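Local coordinates for putative methylase (PDB 3LDU), which probably methylates guanine bases of ribosomal RNA, and is seen here with GTP bound in its methyltransferase domain, at residues 179-183 with 362-366; 307-313 with 341-346. Residue numbers count along the deposited sequence, not the author numbering.

Contact 1 (179-183 with 362-366); sequences IRETL and KLYNG. With GTP (guanosine-5'-triphosphate), chain B.
The gamma-phosphate end of the GTP pocket illustrates how the extended residues leading into a helix can meet a ligand on one side and a strand on the other. Ile179 and Arg180 run extended (phi/psi -61/148° and -66/140°) before the chain coils at Glu181, with Arg180 at the N-cap position. The backbone N of Ile179 donates to O2G of the GTP gamma-phosphate at 2.7 Å. On the side away from GTP comes strand 362-365, whose last residue, Asn365 (-93/56°), has its CA 6.7 Å from the CA of Arg180; Gly366 then turns away with positive phi. The CA-to-CB bond of Asn365 points sideways, but its m rotamer swings the amide inward, so that OD1 accepts a weak hydrogen bond from Arg180 N at 3.3 Å and lies 3.8 Å from Ile179 CA. Beside the amide, Leu183 (chi1 t, chi2 p) points toward the strand: its CD2 is 3.2 Å from Asn365 ND2 and 3.7 Å from Tyr364 O, while its CD1 meets Leu363 CD1 at 4.2 Å. Arg180 reaches out to a salt bridge with Glu60, in the N-terminal part of the chain. Only 214 Å² is buried, joining helix 181-189 to an edge strand, 359-365, of the sheet in a Rossmann-like methyltransferase fold.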
loop_
_atom_site.group_PDB
_atom_site.type_symbol
_atom_site.label_atom_id
_atom_site.label_comp_id
_atom_site.label_asym_id
_atom_site.label_seq_id
_atom_site.Cartn_x
_atom_site.Cartn_y
_atom_site.Cartn_z
ATOM N N ILE A 179 7.707 -2.671 8.896
ATOM C CA ILE A 179 6.513 -1.905 8.570
ATOM C C ILE A 179 6.077 -2.260 7.148
ATOM O O ILE A 179 6.903 -2.571 6.303
ATOM C CB ILE A 179 6.793 -0.389 8.698
ATOM C CG1 ILE A 179 5.525 0.430 8.492
ATOM C CG2 ILE A 179 7.878 0.069 7.719
ATOM C CD1 ILE A 179 5.732 1.898 8.850
ATOM N N ARG A 180 4.778 -2.230 6.888
ATOM C CA ARG A 180 4.282 -2.534 5.543
ATOM C C ARG A 180 4.750 -1.465 4.545
ATOM O O ARG A 180 4.758 -0.276 4.879
ATOM C CB ARG A 180 2.754 -2.575 5.588
ATOM C CG ARG A 180 2.123 -3.318 4.451
ATOM C CD ARG A 180 0.632 -3.457 4.715
ATOM N NE ARG A 180 -0.019 -4.368 3.780
ATOM C CZ ARG A 180 -0.342 -5.629 4.063
ATOM N NH1 ARG A 180 -0.074 -6.142 5.261
ATOM N NH2 ARG A 180 -0.938 -6.377 3.142
ATOM N N GLU A 181 5.137 -1.877 3.334
ATOM C CA GLU A 181 5.664 -0.937 2.329
ATOM C C GLU A 181 4.673 0.189 1.975
ATOM O O GLU A 181 5.066 1.346 1.762
ATOM C CB GLU A 181 6.084 -1.682 1.051
ATOM C CG GLU A 181 7.269 -2.628 1.218
ATOM C CD GLU A 181 6.877 -4.043 1.634
ATOM O OE1 GLU A 181 5.867 -4.222 2.356
ATOM O OE2 GLU A 181 7.597 -4.986 1.232
ATOM N N THR A 182 3.391 -0.157 1.865
ATOM C CA THR A 182 2.363 0.828 1.521
ATOM C C THR A 182 2.201 1.862 2.641
ATOM O O THR A 182 2.069 3.059 2.386
ATOM C CB THR A 182 1.012 0.158 1.300
ATOM O OG1 THR A 182 0.771 -0.774 2.360
ATOM C CG2 THR A 182 1.022 -0.592 -0.045
ATOM N N LEU A 183 2.207 1.387 3.880
ATOM C CA LEU A 183 2.139 2.291 5.029
ATOM C C LEU A 183 3.348 3.224 5.035
ATOM O O LEU A 183 3.208 4.435 5.224
ATOM C CB LEU A 183 2.064 1.494 6.323
ATOM C CG LEU A 183 2.039 2.296 7.623
ATOM C CD1 LEU A 183 0.877 3.257 7.624
ATOM C CD2 LEU A 183 1.946 1.357 8.812
ATOM N N LYS A 362 -4.346 8.531 13.172
ATOM C CA LYS A 362 -4.592 7.120 13.437
ATOM C C LYS A 362 -4.392 6.306 12.161
ATOM O O LYS A 362 -4.996 6.600 11.127
ATOM C CB LYS A 362 -6.005 6.910 13.992
ATOM C CG LYS A 362 -6.352 5.446 14.214
ATOM C CD LYS A 362 -7.739 5.267 14.829
ATOM C CE LYS A 362 -7.838 5.924 16.199
ATOM N NZ LYS A 362 -9.070 5.505 16.930
ATOM N N LEU A 363 -3.540 5.288 12.247
ATOM C CA LEU A 363 -3.160 4.469 11.096
ATOM C C LEU A 363 -3.090 2.998 11.494
ATOM O O LEU A 363 -3.332 2.655 12.649
ATOM C CB LEU A 363 -1.817 4.923 10.532
ATOM C CG LEU A 363 -1.742 6.346 9.975
ATOM C CD1 LEU A 363 -0.298 6.729 9.690
ATOM C CD2 LEU A 363 -2.572 6.435 8.704
ATOM N N TYR A 364 -2.755 2.129 10.543
ATOM C CA TYR A 364 -2.770 0.689 10.807
ATOM C C TYR A 364 -1.666 -0.140 10.147
ATOM O O TYR A 364 -1.498 -0.108 8.927
ATOM C CB TYR A 364 -4.125 0.090 10.408
ATOM C CG TYR A 364 -5.218 0.307 11.421
ATOM C CD1 TYR A 364 -6.496 0.666 11.022
ATOM C CD2 TYR A 364 -4.971 0.156 12.778
ATOM C CE1 TYR A 364 -7.500 0.863 11.946
ATOM C CE2 TYR A 364 -5.967 0.354 13.709
ATOM C CZ TYR A 364 -7.229 0.707 13.288
ATOM O OH TYR A 364 -8.226 0.904 14.213
ATOM N N ASN A 365 -0.921 -0.880 10.967
ATOM C CA ASN A 365 -0.234 -2.083 10.502
ATOM C C ASN A 365 -1.183 -3.255 10.768
ATOM O O ASN A 365 -0.830 -4.199 11.477
ATOM C CB ASN A 365 1.086 -2.321 11.252
ATOM C CG ASN A 365 2.291 -1.624 10.604
ATOM O OD1 ASN A 365 2.836 -2.076 9.579
ATOM N ND2 ASN A 365 2.741 -0.542 11.233
ATOM N N GLY A 366 -2.397 -3.172 10.227
ATOM C CA GLY A 366 -3.402 -4.204 10.416
ATOM C C GLY A 366 -3.661 -4.569 11.869
ATOM O O GLY A 366 -4.410 -3.885 12.570
HETATM P PG GTP B . 11.265 -1.453 9.044
HETATM O O1G GTP B . 11.975 -0.178 8.641
HETATM O O2G GTP B . 10.063 -1.628 8.158
HETATM O O3G GTP B . 12.154 -2.659 8.847
HETATM O O3B GTP B . 10.822 -1.316 10.597
HETATM P PB GTP B . 11.582 -2.177 11.733
HETATM O O1B GTP B . 10.734 -3.388 12.038
HETATM O O2B GTP B . 12.939 -2.626 11.261
HETATM O O3A GTP B . 11.719 -1.302 13.085
HETATM P PA GTP B . 11.347 -2.069 14.463
HETATM O O1A GTP B . 12.017 -3.426 14.448
HETATM O O2A GTP B . 9.852 -2.233 14.600
HETATM O "O5'" GTP B . 11.971 -1.239 15.687
HETATM C "C5'" GTP B . 12.786 -0.163 15.347
HETATM C "C4'" GTP B . 14.219 -0.670 15.237
HETATM O "O4'" GTP B . 14.958 0.110 16.135
HETATM C "C3'" GTP B . 14.483 -2.124 15.635
HETATM O "O3'" GTP B . 15.062 -2.774 14.524
HETATM C "C2'" GTP B . 15.497 -2.077 16.775
HETATM O "O2'" GTP B . 16.611 -2.922 16.562
HETATM C "C1'" GTP B . 16.000 -0.658 16.681
HETATM N N9 GTP B . 16.370 -0.014 17.947
HETATM C C8 GTP B . 15.936 -0.217 19.230
HETATM N N7 GTP B . 16.593 0.671 20.026
HETATM C C5 GTP B . 17.433 1.413 19.259
HETATM C C6 GTP B . 18.325 2.441 19.545
HETATM O O6 GTP B . 18.482 2.856 20.704
HETATM N N1 GTP B . 19.036 2.995 18.501
HETATM C C2 GTP B . 18.873 2.546 17.203
HETATM N N2 GTP B . 19.569 3.122 16.237
HETATM N N3 GTP B . 17.991 1.511 16.906
HETATM C C4 GTP B . 17.292 0.980 17.942
#

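Contact 2 (307-313 with 341-346); sequences TNPPYGE and YLITSY. With GTP (guanosine-5'-triphosphate), chain B.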
loop_
_atom_site.group_PDB
_atom_site.type_symbol
_atom_site.label_atom_id
_atom_site.label_comp_id
_atom_site.label_asym_id
_atom_site.label_seq_id
_atom_site.Cartn_x
_atom_site.Cartn_y
_atom_site.Cartn_z
ATOM N N THR A 307 10.474 7.729 11.317
ATOM C CA THR A 307 10.925 6.489 11.933
ATOM C C THR A 307 9.818 5.687 12.615
ATOM O O THR A 307 8.774 6.228 12.991
ATOM C CB THR A 307 12.057 6.783 12.971
ATOM O OG1 THR A 307 12.687 5.562 13.356
ATOM C CG2 THR A 307 11.494 7.506 14.201
ATOM N N ASN A 308 10.091 4.391 12.782
ATOM C CA ASN A 308 9.155 3.416 13.330
ATOM C C ASN A 308 9.850 2.717 14.513
ATOM O O ASN A 308 10.502 1.683 14.343
ATOM C CB ASN A 308 8.790 2.446 12.176
ATOM C CG ASN A 308 7.958 1.255 12.603
ATOM O OD1 ASN A 308 8.222 0.118 12.180
ATOM N ND2 ASN A 308 6.928 1.498 13.376
ATOM N N PRO A 309 9.787 3.328 15.714
ATOM C CA PRO A 309 10.508 2.768 16.872
ATOM C C PRO A 309 9.821 1.510 17.397
ATOM O O PRO A 309 8.697 1.226 16.993
ATOM C CB PRO A 309 10.393 3.884 17.927
ATOM C CG PRO A 309 9.116 4.610 17.551
ATOM C CD PRO A 309 9.122 4.606 16.037
ATOM N N PRO A 310 10.478 0.778 18.308
ATOM C CA PRO A 310 9.789 -0.312 19.013
ATOM C C PRO A 310 8.517 0.231 19.679
ATOM O O PRO A 310 8.523 1.380 20.111
ATOM C CB PRO A 310 10.797 -0.732 20.085
ATOM C CG PRO A 310 12.120 -0.185 19.637
ATOM C CD PRO A 310 11.826 1.040 18.839
ATOM N N TYR A 311 7.458 -0.573 19.759
ATOM C CA TYR A 311 6.176 -0.120 20.308
ATOM C C TYR A 311 6.005 -0.401 21.799
ATOM O O TYR A 311 5.131 0.182 22.453
ATOM C CB TYR A 311 5.008 -0.788 19.583
ATOM C CG TYR A 311 4.912 -0.510 18.093
ATOM C CD1 TYR A 311 4.056 -1.261 17.283
ATOM C CD2 TYR A 311 5.653 0.504 17.501
ATOM C CE1 TYR A 311 3.946 -1.014 15.912
ATOM C CE2 TYR A 311 5.549 0.767 16.129
ATOM C CZ TYR A 311 4.705 -0.004 15.340
ATOM O OH TYR A 311 4.606 0.261 13.994
ATOM N N GLY A 312 6.799 -1.331 22.319
ATOM C CA GLY A 312 6.718 -1.717 23.719
ATOM C C GLY A 312 5.392 -2.359 24.090
ATOM O O GLY A 312 4.854 -2.112 25.164
ATOM N N GLU A 313 4.862 -3.196 23.206
ATOM C CA GLU A 313 3.565 -3.822 23.446
ATOM C C GLU A 313 3.606 -4.880 24.547
ATOM O O GLU A 313 2.608 -5.101 25.238
ATOM C CB GLU A 313 2.997 -4.418 22.153
ATOM C CG GLU A 313 2.690 -3.378 21.082
ATOM C CD GLU A 313 1.774 -3.908 19.987
ATOM O OE1 GLU A 313 1.380 -5.094 20.053
ATOM O OE2 GLU A 313 1.444 -3.135 19.060
ATOM N N TYR A 341 8.997 12.680 12.754
ATOM C CA TYR A 341 7.717 11.994 12.614
ATOM C C TYR A 341 7.922 10.567 13.088
ATOM O O TYR A 341 8.854 9.899 12.648
ATOM C CB TYR A 341 7.289 12.004 11.143
ATOM C CG TYR A 341 7.172 13.403 10.564
ATOM C CD1 TYR A 341 5.947 14.064 10.529
ATOM C CD2 TYR A 341 8.301 14.078 10.080
ATOM C CE1 TYR A 341 5.831 15.350 10.002
ATOM C CE2 TYR A 341 8.194 15.373 9.564
ATOM C CZ TYR A 341 6.957 15.997 9.524
ATOM O OH TYR A 341 6.828 17.284 9.021
ATOM N N LEU A 342 7.084 10.108 14.007
ATOM C CA LEU A 342 7.280 8.789 14.596
ATOM C C LEU A 342 5.968 8.040 14.628
ATOM O O LEU A 342 4.936 8.594 15.018
ATOM C CB LEU A 342 7.793 8.928 16.040
ATOM C CG LEU A 342 9.172 9.563 16.227
ATOM C CD1 LEU A 342 9.004 11.056 16.468
ATOM C CD2 LEU A 342 9.931 8.926 17.386
ATOM N N ILE A 343 6.005 6.780 14.216
ATOM C CA ILE A 343 4.814 5.942 14.283
ATOM C C ILE A 343 4.950 4.915 15.409
ATOM O O ILE A 343 5.974 4.240 15.530
ATOM C CB ILE A 343 4.525 5.249 12.916
ATOM C CG1 ILE A 343 3.294 4.352 13.049
ATOM C CG2 ILE A 343 5.750 4.474 12.413
ATOM C CD1 ILE A 343 2.675 3.919 11.695
ATOM N N THR A 344 3.949 4.839 16.273
ATOM C CA THR A 344 3.971 3.859 17.348
ATOM C C THR A 344 2.571 3.582 17.851
ATOM O O THR A 344 1.693 4.441 17.758
ATOM C CB THR A 344 4.870 4.291 18.537
ATOM O OG1 THR A 344 4.799 3.287 19.555
ATOM C CG2 THR A 344 4.413 5.623 19.116
ATOM N N SER A 345 2.369 2.388 18.399
ATOM C CA SER A 345 1.080 2.032 18.979
ATOM C C SER A 345 1.023 2.385 20.459
ATOM O O SER A 345 -0.014 2.208 21.109
ATOM C CB SER A 345 0.801 0.540 18.800
ATOM O OG SER A 345 1.729 -0.240 19.535
ATOM N N TYR A 346 2.135 2.885 20.993
ATOM C CA TYR A 346 2.177 3.307 22.391
ATOM C C TYR A 346 1.311 4.560 22.576
ATOM O O TYR A 346 1.662 5.646 22.117
ATOM C CB TYR A 346 3.622 3.547 22.843
ATOM C CG TYR A 346 3.747 3.731 24.344
ATOM C CD1 TYR A 346 3.830 2.632 25.189
ATOM C CD2 TYR A 346 3.765 4.996 24.907
ATOM C CE1 TYR A 346 3.930 2.789 26.558
ATOM C CE2 TYR A 346 3.869 5.165 26.276
ATOM C CZ TYR A 346 3.948 4.055 27.096
ATOM O OH TYR A 346 4.053 4.198 28.462
HETATM P PG GTP B . 11.265 -1.453 9.044
HETATM O O1G GTP B . 11.975 -0.178 8.641
HETATM O O2G GTP B . 10.063 -1.628 8.158
HETATM O O3G GTP B . 12.154 -2.659 8.847
HETATM O O3B GTP B . 10.822 -1.316 10.597
HETATM P PB GTP B . 11.582 -2.177 11.733
HETATM O O1B GTP B . 10.734 -3.388 12.038
HETATM O O2B GTP B . 12.939 -2.626 11.261
HETATM O O3A GTP B . 11.719 -1.302 13.085
HETATM P PA GTP B . 11.347 -2.069 14.463
HETATM O O1A GTP B . 12.017 -3.426 14.448
HETATM O O2A GTP B . 9.852 -2.233 14.600
HETATM O "O5'" GTP B . 11.971 -1.239 15.687
HETATM C "C5'" GTP B . 12.786 -0.163 15.347
HETATM C "C4'" GTP B . 14.219 -0.670 15.237
HETATM O "O4'" GTP B . 14.958 0.110 16.135
HETATM C "C3'" GTP B . 14.483 -2.124 15.635
HETATM O "O3'" GTP B . 15.062 -2.774 14.524
HETATM C "C2'" GTP B . 15.497 -2.077 16.775
HETATM O "O2'" GTP B . 16.611 -2.922 16.562
HETATM C "C1'" GTP B . 16.000 -0.658 16.681
HETATM N N9 GTP B . 16.370 -0.014 17.947
HETATM C C8 GTP B . 15.936 -0.217 19.230
HETATM N N7 GTP B . 16.593 0.671 20.026
HETATM C C5 GTP B . 17.433 1.413 19.259
HETATM C C6 GTP B . 18.325 2.441 19.545
HETATM O O6 GTP B . 18.482 2.856 20.704
HETATM N N1 GTP B . 19.036 2.995 18.501
HETATM C C2 GTP B . 18.873 2.546 17.203
HETATM N N2 GTP B . 19.569 3.122 16.237
HETATM N N3 GTP B . 17.991 1.511 16.906
HETATM C C4 GTP B . 17.292 0.980 17.942
HETATM O O HOH W 1 2.437 -0.172 22.538
#
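Two buried polar backbone atoms, Ile343 O and Ser345 N, find no partner, and the sequence explains the first. Parallel pairing begins regularly: Thr307 N donates to Tyr341 O (3.0 Å) and Ile343 N to Thr307 O (3.1 Å). The next donor in this register would be the nitrogen of Pro309, which has no hydrogen; instead its CD packs 3.2 Å from Ile343 O. The strand thus gives way after Thr307 to Asn308-Pro309-Pro310-Tyr311, which matches the NPPY motif of amino-methyltransferases. End to end, 307-313 and 341-346 point within 3° of each other. The Tyr311 ring lays one face over Thr344 C and Ser345 N, and Glu313 OE2 accepts from Ser345 OG at 2.9 Å, while a water donates to Tyr311 O and Ser345 OG. Thr344 OG1 accepts from Tyr346 N in an ST turn and also bonds Tyr325. Asn308 O comes 3.1 Å from GTP C5'. Proline chemistry therefore ends regular strand pairing just where the chain borders the nucleotide, and packing and side-chain bonds take over.

After the N-terminal half, whose seven-stranded sheet includes strands of the THUMP region, the chain reaches 179-183, at the start of helix 181-189, and contact 1 closes when strand 359-365 returns to it, with 178 residues between the segments. Contact 2 is nested inside that large loop, at the C-terminal ends of the two parallel strands, 304-307 and 339-344, that helix 315-333 connects in a beta-alpha-beta crossover. Strand 368-375 lies between 339-344 and 359-365, so the two contacts reach different strands of one sheet. They also touch directly: Leu183 CD2 is 3.9 Å from Ile343 CD1, and Asn365 ND2 is 3.4 Å from Tyr311 OH. Both border the same GTP.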